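Local coordinates for protein botulinum neurotoxin type C1 (Clostridium botulinum, PDB 3R4S) that is a clostridial neurotoxin with zinc endopeptidase activity whose heavy-chain receptor-binding region binds gangliosides, probably to enter nerve cells, at residues V302-F310 against I350-P360. Residues are numbered along the deposited sequence; the frame is centred on the assembly and turned at random.
Sequences VRGGDILYF and INDNIIFQIQP. With SIA (N-acetyl-alpha-neuraminic acid), chain D.
Gly305 N donates to Ile358 O (2.8 Å, 167° at the hydrogen) at the turn end of an antiparallel strand pair in the beta-trefoil domain. Gln357 NE2 comes to Gly305 O (3.0 Å) from above the carbonyl plane, a less straight bond. A type II turn from Arg303 to Asp306 puts Gly305 at a positive phi (95°), where a side chain would be jammed against the preceding carbonyl O, while Asp306 OD2 receives Arg303 N and, from outside, Tyr248 OH. Beyond the turn, Leu308 and Phe356 form the hydrogen-bonded pair, each N bonded to the other's O. The CG2 methyl of beta-branched Ile358 meets both Val302 CG1 and Leu308 CD2. Next to Gln357, Ile307 presses its CG2 on Ile355 CG2 at 3.4 Å, a tight fit. A water accepts from Phe310 N and donates to Ile354 O, carrying the connection past the Leu308-Phe356 pair. Tyr309, with CG between backbone N and carbonyl carbon (chi1 64°), lies alongside Ile354, whose CD1 touches Tyr309 CG at 3.6 Å; Ile350 CD1 meets Tyr309 CE2. These aliphatic contacts pack against the ring that reaches into the sialic acid pocket, which Asn320 and Gln346 also line. There Tyr309 OH donates to SIA O1A (2.7 Å), which lies in the ring plane at its edge.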
ATOM      1  N   VAL A 302       6.651   9.526 -10.022  1.00 22.90           N
ATOM      2  CA  VAL A 302       5.742  10.660  -9.861  1.00 20.18           C
ATOM      3  C   VAL A 302       5.804  11.263  -8.439  1.00 21.81           C
ATOM      4  O   VAL A 302       5.651  10.555  -7.446  1.00 20.57           O
ATOM      5  CB  VAL A 302       4.291  10.248 -10.205  1.00 20.33           C
ATOM      6  CG1 VAL A 302       3.347  11.457 -10.117  1.00 17.40           C
ATOM      7  CG2 VAL A 302       4.239   9.608 -11.607  1.00 20.04           C
ATOM      8  N   ARG A 303       6.020  12.570  -8.344  1.00 22.47           N
ATOM      9  CA  ARG A 303       6.111  13.231  -7.043  1.00 22.59           C
ATOM     10  C   ARG A 303       5.046  14.314  -6.877  1.00 20.77           C
ATOM     11  O   ARG A 303       4.570  14.888  -7.862  1.00 19.89           O
ATOM     12  CB  ARG A 303       7.497  13.850  -6.855  1.00 23.06           C
ATOM     13  CG  ARG A 303       8.631  12.840  -6.813  1.00 26.51           C
ATOM     14  CD  ARG A 303      10.010  13.527  -6.841  1.00 25.84           C
ATOM     15  NE  ARG A 303      11.070  12.545  -6.641  1.00 28.13           N
ATOM     16  CZ  ARG A 303      11.530  11.735  -7.591  1.00 27.83           C
ATOM     17  NH1 ARG A 303      11.038  11.792  -8.823  1.00 22.80           N
ATOM     18  NH2 ARG A 303      12.491  10.871  -7.309  1.00 28.13           N
ATOM     19  N   GLY A 304       4.691  14.595  -5.627  1.00 19.59           N
ATOM     20  CA  GLY A 304       3.730  15.640  -5.317  1.00 22.65           C
ATOM     21  C   GLY A 304       4.216  16.977  -5.836  1.00 25.72           C
ATOM     22  O   GLY A 304       5.382  17.318  -5.676  1.00 21.42           O
ATOM     23  N   GLY A 305       3.330  17.729  -6.476  1.00 23.44           N
ATOM     24  CA  GLY A 305       3.721  18.994  -7.069  1.00 23.17           C
ATOM     25  C   GLY A 305       4.084  18.884  -8.540  1.00 23.43           C
ATOM     26  O   GLY A 305       4.198  19.898  -9.227  1.00 24.55           O
ATOM     27  N   ASP A 306       4.282  17.660  -9.028  1.00 23.19           N
ATOM     28  CA  ASP A 306       4.581  17.446 -10.446  1.00 23.07           C
ATOM     29  C   ASP A 306       3.410  17.921 -11.306  1.00 23.75           C
ATOM     30  O   ASP A 306       2.253  17.794 -10.904  1.00 22.58           O
ATOM     31  CB  ASP A 306       4.885  15.970 -10.735  1.00 21.33           C
ATOM     32  CG  ASP A 306       6.302  15.574 -10.340  1.00 26.73           C
ATOM     33  OD1 ASP A 306       7.014  16.432  -9.771  1.00 27.53           O
ATOM     34  OD2 ASP A 306       6.705  14.410 -10.591  1.00 26.05           O
ATOM     35  N   ILE A 307       3.723  18.502 -12.464  1.00 25.51           N
ATOM     36  CA  ILE A 307       2.727  18.914 -13.449  1.00 20.77           C
ATOM     37  C   ILE A 307       2.714  17.830 -14.513  1.00 24.58           C
ATOM     38  O   ILE A 307       3.771  17.372 -14.950  1.00 23.95           O
ATOM     39  CB  ILE A 307       3.107  20.243 -14.132  1.00 25.82           C
ATOM     40  CG1 ILE A 307       3.461  21.311 -13.095  1.00 29.62           C
ATOM     41  CG2 ILE A 307       1.982  20.715 -15.076  1.00 20.85           C
ATOM     42  CD1 ILE A 307       2.374  21.582 -12.109  1.00 27.18           C
ATOM     43  N   LEU A 308       1.528  17.414 -14.937  1.00 23.36           N
ATOM     44  CA  LEU A 308       1.441  16.234 -15.779  1.00 23.30           C
ATOM     45  C   LEU A 308       0.134  16.209 -16.562  1.00 22.48           C
ATOM     46  O   LEU A 308      -0.710  17.098 -16.411  1.00 23.55           O
ATOM     47  CB  LEU A 308       1.619  14.968 -14.913  1.00 18.13           C
ATOM     48  CG  LEU A 308       0.725  14.848 -13.671  1.00 22.28           C
ATOM     49  CD1 LEU A 308      -0.700  14.491 -14.071  1.00 23.70           C
ATOM     50  CD2 LEU A 308       1.247  13.819 -12.666  1.00 21.18           C
ATOM     51  N   TYR A 309      -0.023  15.204 -17.419  1.00 20.21           N
ATOM     52  CA  TYR A 309      -1.293  14.987 -18.107  1.00 21.81           C
ATOM     53  C   TYR A 309      -1.480  13.490 -18.276  1.00 22.10           C
ATOM     54  O   TYR A 309      -0.579  12.716 -17.957  1.00 24.27           O
ATOM     55  CB  TYR A 309      -1.335  15.718 -19.461  1.00 21.69           C
ATOM     56  CG  TYR A 309      -0.319  15.219 -20.472  1.00 20.56           C
ATOM     57  CD1 TYR A 309      -0.646  14.221 -21.385  1.00 24.40           C
ATOM     58  CD2 TYR A 309       0.965  15.751 -20.516  1.00 21.25           C
ATOM     59  CE1 TYR A 309       0.282  13.770 -22.326  1.00 23.87           C
ATOM     60  CE2 TYR A 309       1.904  15.308 -21.446  1.00 24.08           C
ATOM     61  CZ  TYR A 309       1.558  14.316 -22.348  1.00 30.22           C
ATOM     62  OH  TYR A 309       2.494  13.863 -23.266  1.00 28.75           O
ATOM     63  N   PHE A 310      -2.647  13.075 -18.758  1.00 19.75           N
ATOM     64  CA  PHE A 310      -2.960  11.652 -18.866  1.00 22.78           C
ATOM     65  C   PHE A 310      -3.314  11.246 -20.302  1.00 25.49           C
ATOM     66  O   PHE A 310      -4.099  11.926 -20.961  1.00 23.57           O
ATOM     67  CB  PHE A 310      -4.142  11.308 -17.948  1.00 19.55           C
ATOM     68  CG  PHE A 310      -3.907  11.630 -16.487  1.00 20.84           C
ATOM     69  CD1 PHE A 310      -3.259  10.725 -15.654  1.00 21.21           C
ATOM     70  CD2 PHE A 310      -4.356  12.832 -15.945  1.00 23.52           C
ATOM     71  CE1 PHE A 310      -3.043  11.021 -14.301  1.00 24.04           C
ATOM     72  CE2 PHE A 310      -4.160  13.132 -14.597  1.00 21.28           C
ATOM     73  CZ  PHE A 310      -3.494  12.225 -13.774  1.00 20.25           C
ATOM     74  N   ILE A 350       1.156  20.714 -25.965  1.00 36.10           N
ATOM     75  CA  ILE A 350       0.353  20.519 -24.759  1.00 36.39           C
ATOM     76  C   ILE A 350      -0.665  21.644 -24.613  1.00 33.68           C
ATOM     77  O   ILE A 350      -0.289  22.800 -24.416  1.00 39.55           O
ATOM     78  CB  ILE A 350       1.233  20.527 -23.479  1.00 35.14           C
ATOM     79  CG1 ILE A 350       2.437  19.593 -23.627  1.00 34.22           C
ATOM     80  CG2 ILE A 350       0.402  20.184 -22.248  1.00 34.06           C
ATOM     81  CD1 ILE A 350       2.071  18.160 -23.832  1.00 33.91           C
ATOM     82  N   ASN A 351      -1.949  21.324 -24.713  1.00 29.52           N
ATOM     83  CA  ASN A 351      -2.980  22.326 -24.458  1.00 30.85           C
ATOM     84  C   ASN A 351      -3.315  22.458 -22.969  1.00 30.53           C
ATOM     85  O   ASN A 351      -3.298  21.479 -22.234  1.00 30.17           O
ATOM     86  CB  ASN A 351      -4.246  22.012 -25.253  1.00 30.86           C
ATOM     87  CG  ASN A 351      -4.089  22.321 -26.735  1.00 46.35           C
ATOM     88  OD1 ASN A 351      -3.914  21.418 -27.558  1.00 45.40           O
ATOM     89  ND2 ASN A 351      -4.132  23.606 -27.078  1.00 43.18           N
ATOM     90  N   ASP A 352      -3.645  23.672 -22.548  1.00 29.84           N
ATOM     91  CA  ASP A 352      -3.917  23.963 -21.151  1.00 27.98           C
ATOM     92  C   ASP A 352      -4.952  23.027 -20.530  1.00 28.31           C
ATOM     93  O   ASP A 352      -4.823  22.643 -19.366  1.00 25.09           O
ATOM     94  CB  ASP A 352      -4.377  25.413 -20.967  1.00 30.37           C
ATOM     95  CG  ASP A 352      -4.744  25.722 -19.511  1.00 32.28           C
ATOM     96  OD1 ASP A 352      -3.823  26.048 -18.731  1.00 33.21           O
ATOM     97  OD2 ASP A 352      -5.944  25.621 -19.145  1.00 33.47           O
ATOM     98  N   ASN A 353      -5.980  22.667 -21.294  1.00 23.80           N
ATOM     99  CA  ASN A 353      -7.084  21.900 -20.722  1.00 24.36           C
ATOM    100  C   ASN A 353      -6.774  20.431 -20.442  1.00 21.00           C
ATOM    101  O   ASN A 353      -7.631  19.705 -19.934  1.00 23.86           O
ATOM    102  CB  ASN A 353      -8.392  22.066 -21.517  1.00 24.81           C
ATOM    103  CG  ASN A 353      -8.306  21.526 -22.940  1.00 32.63           C
ATOM    104  OD1 ASN A 353      -7.399  20.766 -23.280  1.00 28.67           O
ATOM    105  ND2 ASN A 353      -9.265  21.923 -23.782  1.00 29.91           N
ATOM    106  N   ILE A 354      -5.556  19.990 -20.732  1.00 22.59           N
ATOM    107  CA  ILE A 354      -5.171  18.630 -20.330  1.00 23.25           C
ATOM    108  C   ILE A 354      -4.228  18.612 -19.129  1.00 24.20           C
ATOM    109  O   ILE A 354      -3.857  17.537 -18.642  1.00 22.59           O
ATOM    110  CB  ILE A 354      -4.487  17.840 -21.457  1.00 23.83           C
ATOM    111  CG1 ILE A 354      -3.049  18.334 -21.647  1.00 23.68           C
ATOM    112  CG2 ILE A 354      -5.327  17.881 -22.750  1.00 22.82           C
ATOM    113  CD1 ILE A 354      -2.234  17.462 -22.569  1.00 26.72           C
ATOM    114  N   ILE A 355      -3.858  19.791 -18.639  1.00 23.33           N
ATOM    115  CA  ILE A 355      -2.808  19.894 -17.622  1.00 22.92           C
ATOM    116  C   ILE A 355      -3.315  19.748 -16.180  1.00 23.83           C
ATOM    117  O   ILE A 355      -4.264  20.422 -15.771  1.00 24.40           O
ATOM    118  CB  ILE A 355      -1.998  21.206 -17.780  1.00 25.27           C
ATOM    119  CG1 ILE A 355      -1.420  21.305 -19.198  1.00 24.54           C
ATOM    120  CG2 ILE A 355      -0.878  21.287 -16.740  1.00 20.96           C
ATOM    121  CD1 ILE A 355      -0.650  22.590 -19.446  1.00 23.13           C
ATOM    122  N   PHE A 356      -2.682  18.847 -15.429  1.00 22.23           N
ATOM    123  CA  PHE A 356      -3.025  18.623 -14.021  1.00 21.79           C
ATOM    124  C   PHE A 356      -1.791  18.656 -13.112  1.00 24.57           C
ATOM    125  O   PHE A 356      -0.642  18.548 -13.584  1.00 22.28           O
ATOM    126  CB  PHE A 356      -3.770  17.295 -13.850  1.00 21.09           C
ATOM    127  CG  PHE A 356      -5.106  17.263 -14.545  1.00 23.82           C
ATOM    128  CD1 PHE A 356      -6.244  17.717 -13.898  1.00 18.57           C
ATOM    129  CD2 PHE A 356      -5.214  16.807 -15.856  1.00 19.04           C
ATOM    130  CE1 PHE A 356      -7.479  17.706 -14.531  1.00 20.88           C
ATOM    131  CE2 PHE A 356      -6.440  16.792 -16.498  1.00 22.86           C
ATOM    132  CZ  PHE A 356      -7.579  17.243 -15.839  1.00 20.00           C
ATOM    133  N   GLN A 357      -2.032  18.829 -11.811  1.00 20.40           N
ATOM    134  CA  GLN A 357      -0.967  18.728 -10.804  1.00 21.52           C
ATOM    135  C   GLN A 357      -1.370  17.689  -9.769  1.00 21.24           C
ATOM    136  O   GLN A 357      -2.513  17.684  -9.308  1.00 23.66           O
ATOM    137  CB  GLN A 357      -0.726  20.071 -10.116  1.00 22.13           C
ATOM    138  CG  GLN A 357       0.414  20.032  -9.076  1.00 25.53           C
ATOM    139  CD  GLN A 357       0.731  21.401  -8.471  1.00 26.73           C
ATOM    140  OE1 GLN A 357      -0.103  21.999  -7.797  1.00 26.76           O
ATOM    141  NE2 GLN A 357       1.956  21.883  -8.688  1.00 26.29           N
ATOM    142  N   ILE A 358      -0.437  16.807  -9.412  1.00 19.13           N
ATOM    143  CA  ILE A 358      -0.732  15.701  -8.500  1.00 20.34           C
ATOM    144  C   ILE A 358      -0.168  15.917  -7.090  1.00 22.83           C
ATOM    145  O   ILE A 358       0.840  16.593  -6.918  1.00 20.51           O
ATOM    146  CB  ILE A 358      -0.258  14.341  -9.070  1.00 19.01           C
ATOM    147  CG1 ILE A 358      -0.968  13.194  -8.354  1.00 16.75           C
ATOM    148  CG2 ILE A 358       1.280  14.217  -8.988  1.00 18.05           C
ATOM    149  CD1 ILE A 358      -0.952  11.882  -9.133  1.00 19.60           C
ATOM    150  N   GLN A 359      -0.857  15.363  -6.092  1.00 22.25           N
ATOM    151  CA  GLN A 359      -0.377  15.345  -4.712  1.00 20.77           C
ATOM    152  C   GLN A 359      -0.713  13.980  -4.129  1.00 23.00           C
ATOM    153  O   GLN A 359      -1.776  13.427  -4.427  1.00 19.68           O
ATOM    154  CB  GLN A 359      -1.057  16.437  -3.867  1.00 18.72           C
ATOM    155  CG  GLN A 359      -0.808  17.875  -4.357  1.00 21.58           C
ATOM    156  CD  GLN A 359       0.623  18.328  -4.113  1.00 25.35           C
ATOM    157  OE1 GLN A 359       1.390  17.626  -3.471  1.00 23.78           O
ATOM    158  NE2 GLN A 359       0.985  19.504  -4.623  1.00 22.77           N
ATOM    159  N   PRO A 360       0.186  13.428  -3.297  1.00 20.26           N
ATOM    160  CA  PRO A 360      -0.074  12.132  -2.666  1.00 21.59           C
ATOM    161  C   PRO A 360      -1.203  12.272  -1.662  1.00 20.17           C
ATOM    162  O   PRO A 360      -1.364  13.345  -1.095  1.00 21.16           O
ATOM    163  CB  PRO A 360       1.243  11.824  -1.927  1.00 22.53           C
ATOM    164  CG  PRO A 360       1.827  13.172  -1.638  1.00 25.83           C
ATOM    165  CD  PRO A 360       1.457  14.024  -2.839  1.00 23.05           C
TER
HETATM  166  C1  SIA D6859       2.440  11.327 -25.627  1.00 35.83           C
HETATM  167  C2  SIA D6859       3.405  12.267 -26.317  1.00 36.00           C
HETATM  168  C3  SIA D6859       3.946  11.666 -27.615  1.00 34.15           C
HETATM  169  C4  SIA D6859       2.963  11.719 -28.771  1.00 38.78           C
HETATM  170  C5  SIA D6859       2.354  13.104 -28.884  1.00 38.27           C
HETATM  171  C6  SIA D6859       1.729  13.477 -27.544  1.00 37.29           C
HETATM  172  C7  SIA D6859       1.023  14.830 -27.557  1.00 34.41           C
HETATM  173  C8  SIA D6859       0.451  15.139 -26.175  1.00 34.03           C
HETATM  174  C9  SIA D6859      -0.485  16.342 -26.230  1.00 26.40           C
HETATM  175  C10 SIA D6859       1.189  13.687 -30.922  1.00 39.28           C
HETATM  176  C11 SIA D6859      -0.001  13.450 -31.815  1.00 37.30           C
HETATM  177  N5  SIA D6859       1.248  12.947 -29.812  1.00 35.48           N
HETATM  178  O1A SIA D6859       1.612  11.824 -24.818  1.00 33.23           O
HETATM  179  O1B SIA D6859       2.499  10.097 -25.869  1.00 33.55           O
HETATM  180  O2  SIA D6859       4.493  12.501 -25.415  1.00 35.85           O
HETATM  181  O4  SIA D6859       3.644  11.412 -29.991  1.00 42.37           O
HETATM  182  O6  SIA D6859       2.745  13.514 -26.540  1.00 33.26           O
HETATM  183  O7  SIA D6859       1.966  15.854 -27.903  1.00 36.61           O
HETATM  184  O8  SIA D6859      -0.250  13.991 -25.658  1.00 31.58           O
HETATM  185  O9  SIA D6859      -1.694  15.918 -26.866  1.00 27.85           O
HETATM  186  O10 SIA D6859       2.051  14.511 -31.192  1.00 37.25           O
HETATM  187  O   HOH W   1      -4.707  14.954 -19.123  1.00 19.43           O